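Local coordinates for protein Exo-arabinanase (Penicillium chrysogenum, PDB 3A72) that hydrolyses arabinan from the chain end as an exo-acting glycosyl hydrolase, probably releasing arabinobiose, at residues R327-S333 and S345-L351. Sequence-based numbering, arbitrary orientation.
Sequences RYLVVNS and SVSVMDL
R327 reaches D350 through an extended chain, with CG opposite the backbone N (chi1 -179°). D350 likewise turns its CG away from its own backbone N, and the two groups meet in a side-on salt bridge. NE of R327 donates to OD1 of D350 at 2.9 Å, almost straight at 176°. NH2 of R327 donates to OD2 of D350, also at 2.9 Å. Both oxygens are met on the syn side, but the guanidinium and carboxylate planes are twisted 34° apart. Two bonds, one to each oxygen, fix the rotation of the carboxylate. OD1 of D350 also accepts from the backbone N of K352, which makes D350 the N-cap of helix 351-354. The Y328 hydroxyl sits over the centre of the R327 guanidinium. One water bridges OH of Y328 and OD2 of D350, donating to the latter.

The strands are antiparallel. Backbone bonds join the pairs L329 with M349, V331 with S347 and S333 with S345. Beyond them, L351 N donates to R327 O at 2.8 Å. On the face with Y328, CG1 of V330 packs on CG2 of V346 at 3.7 Å, and CB of Y328 meets CG1 of V348. On the other face, M349 SD lies 4.0 Å from V331 CG2 and 4.1 Å from L329 CD2. S345 and S347 both hydrogen-bond to E310 there.

The hairpin forms the two central strands of a four-stranded antiparallel sheet, one blade of a six-bladed beta-propeller. Strand 6-10 flanks strand 344-350, so the N-terminal strand closes this last blade. Strand 317-320 flanks strand 328-333. V330 and N332 touch strand 23-30 of the first blade, while L329 and M349 pack on L292 of strand 292-295.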
# COMPACT_ATOMS: atom_id res chain seq x y z
N ARG A 327 -20.15 2.71 3.45
CA ARG A 327 -20.36 3.25 4.77
C ARG A 327 -19.26 2.97 5.81
O ARG A 327 -19.13 3.74 6.75
CB ARG A 327 -21.70 2.65 5.29
CG ARG A 327 -22.05 3.18 6.69
CD ARG A 327 -23.53 2.80 7.02
NE ARG A 327 -23.74 3.10 8.45
CZ ARG A 327 -24.89 2.81 9.06
NH1 ARG A 327 -25.91 2.33 8.40
NH2 ARG A 327 -24.96 3.07 10.35
N TYR A 328 -18.53 1.87 5.69
CA TYR A 328 -17.61 1.42 6.75
C TYR A 328 -16.18 1.47 6.24
O TYR A 328 -15.85 1.07 5.13
CB TYR A 328 -18.00 0.00 7.18
CG TYR A 328 -19.36 -0.04 7.84
CD1 TYR A 328 -19.52 0.31 9.17
CD2 TYR A 328 -20.48 -0.35 7.07
CE1 TYR A 328 -20.76 0.29 9.77
CE2 TYR A 328 -21.74 -0.37 7.69
CZ TYR A 328 -21.86 -0.05 9.02
OH TYR A 328 -23.09 -0.04 9.63
N LEU A 329 -15.29 1.95 7.14
CA LEU A 329 -13.88 2.07 6.87
C LEU A 329 -13.04 1.09 7.73
O LEU A 329 -13.11 1.15 8.96
CB LEU A 329 -13.42 3.48 7.22
CG LEU A 329 -11.93 3.79 6.98
CD1 LEU A 329 -11.58 3.82 5.51
CD2 LEU A 329 -11.55 5.08 7.68
N VAL A 330 -12.25 0.26 7.10
CA VAL A 330 -11.21 -0.55 7.74
C VAL A 330 -9.96 0.28 7.90
O VAL A 330 -9.51 0.95 6.96
CB VAL A 330 -10.93 -1.76 6.86
CG1 VAL A 330 -9.58 -2.40 7.12
CG2 VAL A 330 -12.03 -2.82 7.01
N VAL A 331 -9.38 0.21 9.11
CA VAL A 331 -8.12 0.83 9.45
C VAL A 331 -7.25 -0.29 10.06
O VAL A 331 -7.57 -0.81 11.12
CB VAL A 331 -8.26 2.02 10.42
CG1 VAL A 331 -6.93 2.72 10.55
CG2 VAL A 331 -9.37 2.94 9.99
N ASN A 332 -6.18 -0.68 9.36
CA ASN A 332 -5.46 -1.93 9.63
C ASN A 332 -4.00 -1.64 9.84
O ASN A 332 -3.33 -1.14 8.90
CB ASN A 332 -5.69 -2.83 8.44
CG ASN A 332 -4.92 -4.10 8.31
OD1 ASN A 332 -4.38 -4.74 9.30
ND2 ASN A 332 -4.76 -4.57 7.16
N SER A 333 -3.47 -1.90 11.02
CA SER A 333 -2.06 -1.74 11.33
C SER A 333 -1.37 -3.09 11.47
O SER A 333 -1.97 -4.08 11.92
CB SER A 333 -1.88 -0.94 12.66
OG SER A 333 -0.49 -0.73 12.90
N SER A 345 -3.64 -5.74 13.60
CA SER A 345 -4.95 -5.43 14.16
C SER A 345 -5.76 -4.64 13.14
O SER A 345 -5.25 -4.06 12.18
CB SER A 345 -4.83 -4.69 15.47
OG SER A 345 -4.28 -3.42 15.33
N VAL A 346 -7.07 -4.54 13.43
CA VAL A 346 -7.96 -3.81 12.58
C VAL A 346 -9.10 -3.19 13.40
O VAL A 346 -9.60 -3.79 14.35
CB VAL A 346 -8.52 -4.74 11.47
CG1 VAL A 346 -9.35 -5.88 12.04
CG2 VAL A 346 -9.30 -3.98 10.43
N SER A 347 -9.46 -1.97 12.98
CA SER A 347 -10.68 -1.31 13.46
C SER A 347 -11.58 -1.04 12.25
O SER A 347 -11.10 -0.93 11.13
CB SER A 347 -10.35 -0.03 14.18
OG SER A 347 -9.52 -0.24 15.31
N VAL A 348 -12.88 -0.92 12.53
CA VAL A 348 -13.87 -0.55 11.53
C VAL A 348 -14.61 0.64 12.07
O VAL A 348 -15.11 0.61 13.20
CB VAL A 348 -14.82 -1.72 11.20
CG1 VAL A 348 -15.86 -1.27 10.17
CG2 VAL A 348 -14.04 -2.90 10.65
N MET A 349 -14.69 1.71 11.28
CA MET A 349 -15.38 2.92 11.63
C MET A 349 -16.60 3.10 10.78
O MET A 349 -16.63 2.80 9.60
CB MET A 349 -14.41 4.14 11.41
CG MET A 349 -13.11 4.02 12.17
SD MET A 349 -11.96 5.35 11.80
CE MET A 349 -12.72 6.72 12.66
N ASP A 350 -17.67 3.65 11.41
CA ASP A 350 -18.95 3.93 10.74
C ASP A 350 -18.91 5.32 10.19
O ASP A 350 -19.05 6.30 10.94
CB ASP A 350 -20.10 3.74 11.71
CG ASP A 350 -21.45 3.94 11.06
OD1 ASP A 350 -21.52 4.30 9.87
OD2 ASP A 350 -22.49 3.65 11.76
N LEU A 351 -18.68 5.45 8.88
CA LEU A 351 -18.55 6.75 8.21
C LEU A 351 -19.85 7.54 8.22
O LEU A 351 -19.80 8.79 8.07
CB LEU A 351 -18.01 6.58 6.80
CG LEU A 351 -16.61 5.89 6.75
CD1 LEU A 351 -16.25 5.62 5.27
CD2 LEU A 351 -15.57 6.67 7.49
O HOH W 1 -22.95 0.89 12.47